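Local coordinates for protein catechol 1,2 dioxygenase (Acinetobacter radioresistens, PDB 2XSU) that probably catalyses the intradiol ring cleavage of catechol by molecular oxygen to cis,cis-muconate, using a bound ferric ion, and works as a homodimer, at residues Glu108-Tyr112 with Val156-His160; Glu130-Val134 with Ala161-Gly165. The protein carries 1 engineered substitution. All coordinates share one frame; numbering follows the deposited sequence. Where two conformers were deposited one is given.

Contact 1: Glu108-Tyr112 with Val156-His160; sequences EGPLY and VEVWH
One face of the W159 indole receives the edge of the Y112 phenol, with CD1 of Y112 3.6 Å from CZ3 of W159 and the two ring planes 68° apart, a T-shaped pair. OE1 of E157 lies at the edge of the Y112 ring, near its plane. CA of Y112 makes a CH-pi contact 4.1 Å from the centroid of the five-membered ring, so Y112 meets both rings of the indole. At the edge of W159, in its plane, sits a water that accepts from NE1 of W159 at 3.1 Å and from the backbone N of L111, and donates to O of E108; it ties the loop 108-112 to the indole N-H. The phenol reaches past the indole because chi1 of Y112 is near trans (178°), and its OH gives a 2.6 Å hydrogen bond to OE1 of E157, on the lone pair facing the other carboxylate oxygen. Tyrosine supplies an aromatic edge and a distant donor, tryptophan a broad face and an N-H for the water, and glutamate the acceptor. The carboxylate of E108 turns elsewhere, to a salt bridge with R309. W159 also stacks on the iron ligand H227, while L111 touches another ligand, Y167. This packing of W159 and Y112, which joins strand 155-159 to the loop before strand 113-114, lies in the second shell of the non-haem ferric site of an intradiol dioxygenase.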
ATOM      1  N   GLU A 108       9.544  -5.811 -16.789  1.00  9.74           N
ATOM      2  CA  GLU A 108      10.857  -5.522 -16.198  1.00 10.66           C
ATOM      3  C   GLU A 108      11.122  -6.359 -14.935  1.00 10.82           C
ATOM      4  O   GLU A 108      12.266  -6.743 -14.693  1.00 10.95           O
ATOM      5  CB  GLU A 108      10.907  -4.035 -15.826  1.00  9.89           C
ATOM      6  CG  GLU A 108      12.262  -3.522 -15.334  1.00  9.52           C
ATOM      7  CD  GLU A 108      12.227  -2.023 -15.012  1.00 12.02           C
ATOM      8  OE1 GLU A 108      11.548  -1.261 -15.742  1.00 11.56           O
ATOM      9  OE2 GLU A 108      12.897  -1.599 -14.038  1.00 12.74           O
ATOM     10  N   GLY A 109      10.084  -6.617 -14.128  1.00 10.68           N
ATOM     11  CA  GLY A 109      10.280  -7.144 -12.782  1.00 10.55           C
ATOM     12  C   GLY A 109      10.796  -6.045 -11.866  1.00 10.90           C
ATOM     13  O   GLY A 109      11.104  -4.935 -12.319  1.00 10.87           O
ATOM     14  N   PRO A 110      10.930  -6.364 -10.577  1.00 11.70           N
ATOM     15  CA  PRO A 110      11.295  -5.365  -9.598  1.00 12.24           C
ATOM     16  C   PRO A 110      12.759  -5.332  -9.200  1.00 12.77           C
ATOM     17  O   PRO A 110      13.094  -4.638  -8.208  1.00 13.28           O
ATOM     18  CB  PRO A 110      10.439  -5.780  -8.386  1.00 12.70           C
ATOM     19  CG  PRO A 110      10.418  -7.258  -8.443  1.00 11.61           C
ATOM     20  CD  PRO A 110      10.410  -7.587  -9.954  1.00 11.17           C
ATOM     21  N   LEU A 111      13.629  -6.023  -9.945  1.00 11.66           N
ATOM     22  CA  LEU A 111      14.997  -6.273  -9.424  1.00 12.22           C
ATOM     23  C   LEU A 111      16.139  -5.664 -10.261  1.00 11.38           C
ATOM     24  O   LEU A 111      17.324  -6.036 -10.090  1.00 12.01           O
ATOM     25  CB  LEU A 111      15.219  -7.779  -9.199  1.00 12.51           C
ATOM     26  CG  LEU A 111      14.174  -8.460  -8.312  1.00 13.24           C
ATOM     27  CD1 LEU A 111      14.462  -9.978  -8.218  1.00 18.30           C
ATOM     28  CD2 LEU A 111      14.085  -7.812  -6.925  1.00 13.98           C
ATOM     29  N   TYR A 112      15.827  -4.718 -11.144  1.00 10.47           N
ATOM     30  CA  TYR A 112      16.900  -3.960 -11.801  1.00 10.90           C
ATOM     31  C   TYR A 112      17.698  -3.121 -10.814  1.00 11.48           C
ATOM     32  O   TYR A 112      17.127  -2.544  -9.876  1.00 12.04           O
ATOM     33  CB  TYR A 112      16.342  -3.070 -12.917  1.00 11.23           C
ATOM     34  CG  TYR A 112      17.390  -2.211 -13.603  1.00 12.43           C
ATOM     35  CD1 TYR A 112      18.255  -2.747 -14.568  1.00 11.58           C
ATOM     36  CD2 TYR A 112      17.505  -0.852 -13.294  1.00 13.11           C
ATOM     37  CE1 TYR A 112      19.213  -1.947 -15.202  1.00 13.24           C
ATOM     38  CE2 TYR A 112      18.437  -0.033 -13.922  1.00 14.30           C
ATOM     39  CZ  TYR A 112      19.288  -0.571 -14.880  1.00 12.12           C
ATOM     40  OH  TYR A 112      20.215   0.243 -15.509  1.00 15.01           O
ATOM     41  N   VAL A 156      23.348  -2.851 -24.197  1.00 13.16           N
ATOM     42  CA  VAL A 156      22.636  -4.097 -23.854  1.00 12.69           C
ATOM     43  C   VAL A 156      22.829  -4.321 -22.364  1.00 12.48           C
ATOM     44  O   VAL A 156      23.942  -4.648 -21.912  1.00 12.74           O
ATOM     45  CB  VAL A 156      23.161  -5.295 -24.673  1.00 12.42           C
ATOM     46  CG1 VAL A 156      22.403  -6.597 -24.268  1.00 13.96           C
ATOM     47  CG2 VAL A 156      22.996  -5.010 -26.176  1.00 12.57           C
ATOM     48  N   GLU A 157      21.764  -4.123 -21.574  1.00 11.48           N
ATOM     49  CA  GLU A 157      21.851  -4.294 -20.137  1.00 10.62           C
ATOM     50  C   GLU A 157      21.205  -5.596 -19.766  1.00 11.03           C
ATOM     51  O   GLU A 157      20.052  -5.811 -20.126  1.00 11.47           O
ATOM     52  CB  GLU A 157      21.141  -3.145 -19.410  1.00 10.97           C
ATOM     53  CG  GLU A 157      21.727  -1.784 -19.737  1.00 12.62           C
ATOM     54  CD  GLU A 157      21.081  -0.704 -18.905  1.00 13.33           C
ATOM     55  OE1 GLU A 157      21.272  -0.713 -17.670  1.00 13.43           O
ATOM     56  OE2 GLU A 157      20.399   0.177 -19.515  1.00 17.23           O
ATOM     57  N   VAL A 158      21.954  -6.467 -19.077  1.00 10.22           N
ATOM     58  CA  VAL A 158      21.445  -7.807 -18.697  1.00 10.63           C
ATOM     59  C   VAL A 158      21.567  -8.035 -17.198  1.00 10.94           C
ATOM     60  O   VAL A 158      22.541  -7.596 -16.548  1.00 10.87           O
ATOM     61  CB  VAL A 158      22.146  -8.948 -19.504  1.00 10.84           C
ATOM     62  CG1 VAL A 158      21.619  -8.990 -20.930  1.00 12.99           C
ATOM     63  CG2 VAL A 158      23.642  -8.725 -19.539  1.00 13.59           C
ATOM     64  N   TRP A 159      20.549  -8.675 -16.629  1.00  9.24           N
ATOM     65  CA  TRP A 159      20.627  -9.140 -15.250  1.00  9.58           C
ATOM     66  C   TRP A 159      19.843 -10.431 -15.088  1.00  8.93           C
ATOM     67  O   TRP A 159      18.827 -10.640 -15.759  1.00  8.35           O
ATOM     68  CB  TRP A 159      20.202  -8.032 -14.238  1.00  9.54           C
ATOM     69  CG  TRP A 159      18.705  -7.572 -14.243  1.00  8.55           C
ATOM     70  CD1 TRP A 159      17.762  -7.875 -13.302  1.00 10.64           C
ATOM     71  CD2 TRP A 159      18.063  -6.692 -15.196  1.00  9.02           C
ATOM     72  NE1 TRP A 159      16.556  -7.260 -13.626  1.00 10.02           N
ATOM     73  CE2 TRP A 159      16.715  -6.527 -14.774  1.00  9.05           C
ATOM     74  CE3 TRP A 159      18.488  -6.055 -16.373  1.00 10.44           C
ATOM     75  CZ2 TRP A 159      15.780  -5.750 -15.505  1.00  8.68           C
ATOM     76  CZ3 TRP A 159      17.575  -5.277 -17.106  1.00 10.57           C
ATOM     77  CH2 TRP A 159      16.216  -5.130 -16.655  1.00 10.36           C
ATOM     78  N   HIS A 160      20.319 -11.297 -14.203  1.00  9.35           N
ATOM     79  CA  HIS A 160      19.641 -12.591 -13.973  1.00  8.71           C
ATOM     80  C   HIS A 160      20.048 -13.213 -12.624  1.00  9.48           C
ATOM     81  O   HIS A 160      20.984 -12.717 -11.954  1.00 10.56           O
ATOM     82  CB  HIS A 160      19.870 -13.555 -15.161  1.00  9.01           C
ATOM     83  CG  HIS A 160      21.262 -14.106 -15.286  1.00  9.42           C
ATOM     84  ND1 HIS A 160      21.763 -15.102 -14.462  1.00 10.73           N
ATOM     85  CD2 HIS A 160      22.235 -13.841 -16.195  1.00 10.47           C
ATOM     86  CE1 HIS A 160      22.997 -15.402 -14.850  1.00 10.97           C
ATOM     87  NE2 HIS A 160      23.299 -14.664 -15.907  1.00 12.20           N
TER
HETATM   88  O   HOH W   1      13.741  -7.565 -12.375  1.00 10.73           O

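Contact 2: Glu130-Val134 with Ala161-Gly165; sequences ESDKV and ANSLG
The carboxylate of E130 lies against the start of the turn 162-165, overlapping the CB of N162 and the backbone N and side chain of S163. OE1 of E130 accepts from the backbone N of S163 at 2.9 Å, with an N-H...O angle of 153°, through the lone pair on the side of the other oxygen. OE2 of E130 takes the hydroxyl of S163, OG to OE2 2.8 Å, but this donor stands above the carboxylate plane, 61° out of it. One serine is thus held by both its main chain and its side chain, and the two bonds together limit rotation of the carboxylate. Glutamate fits because its chain, extended beyond CG, carries the acid from one loop to the other; serine fits because a hydroxyl placed between its own backbone N and carbonyl carbon (chi1 81°) can meet the second oxygen. Beside this polar centre, CB of V134 packs on CB of S163 at 3.7 Å, and the aliphatic CE of the exposed K133 comes within 3.9 Å of OG of S163. ND2 of N162 lies near OE2 of E130, at 3.5 Å, without a hydrogen bond. Within its own loop, OD1 of N162 accepts from the backbone N of L164 at 2.9 Å and also from the backbone N of N166. The arrangement is an Asx turn at N162 coinciding with a type I beta turn closed at G165, whose positive phi suits glycine, and it is gripped by the carboxylate of a neighbouring surface loop.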
ATOM      1  N   GLU A 130      30.376 -19.909  -8.191  1.00 15.93           N
ATOM      2  CA  GLU A 130      29.532 -21.097  -8.363  1.00 15.71           C
ATOM      3  C   GLU A 130      30.062 -22.054  -9.437  1.00 17.03           C
ATOM      4  O   GLU A 130      29.322 -22.897  -9.922  1.00 16.55           O
ATOM      5  CB  GLU A 130      28.094 -20.679  -8.725  1.00 15.33           C
ATOM      6  CG  GLU A 130      27.427 -19.790  -7.686  1.00 15.33           C
ATOM      7  CD  GLU A 130      25.911 -19.682  -7.889  1.00 16.59           C
ATOM      8  OE1 GLU A 130      25.473 -19.409  -9.028  1.00 15.53           O
ATOM      9  OE2 GLU A 130      25.162 -19.868  -6.902  1.00 18.53           O
ATOM     10  N   SER A 131      31.334 -21.943  -9.806  1.00 17.94           N
ATOM     11  CA  SER A 131      31.837 -22.657 -10.976  1.00 19.70           C
ATOM     12  C   SER A 131      31.805 -24.184 -10.836  1.00 19.82           C
ATOM     13  O   SER A 131      31.812 -24.888 -11.842  1.00 21.75           O
ATOM     14  CB  SER A 131      33.236 -22.163 -11.363  1.00 20.22           C
ATOM     15  OG  SER A 131      34.160 -22.463 -10.316  0.50 21.27           O
ATOM     16  N   ASP A 132      31.745 -24.678  -9.600  1.00 19.61           N
ATOM     17  CA  ASP A 132      31.701 -26.128  -9.367  1.00 19.81           C
ATOM     18  C   ASP A 132      30.279 -26.623  -9.125  1.00 18.85           C
ATOM     19  O   ASP A 132      30.073 -27.802  -8.780  1.00 18.41           O
ATOM     20  CB  ASP A 132      32.608 -26.543  -8.198  1.00 21.43           C
ATOM     21  CG  ASP A 132      34.095 -26.349  -8.488  1.00 24.95           C
ATOM     22  OD1 ASP A 132      34.533 -26.377  -9.672  1.00 28.57           O
ATOM     23  OD2 ASP A 132      34.842 -26.167  -7.491  1.00 32.05           O
ATOM     24  N   LYS A 133      29.273 -25.756  -9.329  1.00 17.06           N
ATOM     25  CA  LYS A 133      27.896 -26.160  -9.016  1.00 17.28           C
ATOM     26  C   LYS A 133      26.812 -25.697  -9.978  1.00 16.50           C
ATOM     27  O   LYS A 133      25.617 -25.918  -9.732  1.00 17.57           O
ATOM     28  CB  LYS A 133      27.505 -25.775  -7.595  1.00 18.89           C
ATOM     29  CG  LYS A 133      27.473 -24.285  -7.315  1.00 20.35           C
ATOM     30  CD  LYS A 133      27.213 -24.092  -5.815  1.00 26.07           C
ATOM     31  CE  LYS A 133      26.894 -22.649  -5.475  1.00 28.11           C
ATOM     32  NZ  LYS A 133      26.621 -22.463  -3.996  1.00 29.80           N
ATOM     33  N   VAL A 134      27.219 -25.078 -11.068  1.00 15.35           N
ATOM     34  CA  VAL A 134      26.256 -24.611 -12.063  1.00 14.76           C
ATOM     35  C   VAL A 134      26.904 -24.657 -13.441  1.00 15.05           C
ATOM     36  O   VAL A 134      28.139 -24.491 -13.566  1.00 15.81           O
ATOM     37  CB  VAL A 134      25.714 -23.169 -11.737  1.00 13.78           C
ATOM     38  CG1 VAL A 134      26.767 -22.119 -12.001  1.00 15.23           C
ATOM     39  CG2 VAL A 134      24.463 -22.893 -12.543  1.00 13.83           C
ATOM     40  N   ALA A 161      19.332 -14.274 -12.258  1.00  9.24           N
ATOM     41  CA  ALA A 161      19.532 -15.014 -11.005  1.00  9.32           C
ATOM     42  C   ALA A 161      20.712 -15.985 -11.029  1.00  9.77           C
ATOM     43  O   ALA A 161      21.133 -16.506 -12.106  1.00 10.35           O
ATOM     44  CB  ALA A 161      18.256 -15.766 -10.621  1.00 10.40           C
ATOM     45  N   ASN A 162      21.230 -16.235  -9.833  1.00 10.56           N
ATOM     46  CA  ASN A 162      22.280 -17.263  -9.655  1.00 11.75           C
ATOM     47  C   ASN A 162      21.716 -18.691  -9.605  1.00 12.60           C
ATOM     48  O   ASN A 162      20.525 -18.911  -9.905  1.00 11.95           O
ATOM     49  CB  ASN A 162      23.192 -16.932  -8.446  1.00 12.83           C
ATOM     50  CG  ASN A 162      22.550 -17.249  -7.099  1.00 13.03           C
ATOM     51  OD1 ASN A 162      21.388 -17.681  -6.991  1.00 13.76           O
ATOM     52  ND2 ASN A 162      23.342 -17.045  -6.040  1.00 14.92           N
ATOM     53  N   SER A 163      22.562 -19.656  -9.226  1.00 13.11           N
ATOM     54  CA  SER A 163      22.170 -21.082  -9.263  1.00 13.37           C
ATOM     55  C   SER A 163      21.104 -21.464  -8.240  1.00 14.35           C
ATOM     56  O   SER A 163      20.525 -22.557  -8.345  1.00 14.69           O
ATOM     57  CB  SER A 163      23.385 -21.997  -9.091  1.00 14.12           C
ATOM     58  OG  SER A 163      23.747 -22.115  -7.735  1.00 14.89           O
ATOM     59  N   LEU A 164      20.861 -20.553  -7.292  1.00 15.68           N
ATOM     60  CA  LEU A 164      19.852 -20.730  -6.242  1.00 16.39           C
ATOM     61  C   LEU A 164      18.583 -19.914  -6.511  1.00 17.05           C
ATOM     62  O   LEU A 164      17.625 -19.934  -5.705  1.00 17.50           O
ATOM     63  CB  LEU A 164      20.448 -20.390  -4.856  1.00 17.02           C
ATOM     64  CG  LEU A 164      21.802 -21.019  -4.487  1.00 19.11           C
ATOM     65  CD1 LEU A 164      22.227 -20.646  -3.057  1.00 22.14           C
ATOM     66  CD2 LEU A 164      21.781 -22.501  -4.648  1.00 23.85           C
ATOM     67  N   GLY A 165      18.563 -19.191  -7.639  1.00 15.53           N
ATOM     68  CA  GLY A 165      17.434 -18.324  -7.980  1.00 15.30           C
ATOM     69  C   GLY A 165      17.462 -16.963  -7.292  1.00 14.36           C
ATOM     70  O   GLY A 165      16.419 -16.303  -7.223  1.00 16.01           O
TER

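Contacts 1 and 2 lie about 18 Å apart between centres, both in the dioxygenase domain common to the intradiol family. Their segments alternate along the chain: 108-112 comes first, then 130-134, then 156-160 and directly after it 161-165. Strand 155-159 of the mixed sheet serves contact 1, and the loop leaving it serves contact 2, where it meets the loop between strands 122-124 and 136-145 of the same sheet. The first is buried, with the side chain of L111 about 5 Å from the ferric ion; the second is at the surface, its centre about 21 Å from that of the chain. A single continuous piece of chain thus runs from the metal's surroundings to a peripheral loop pair, on its way to the iron ligand Y167.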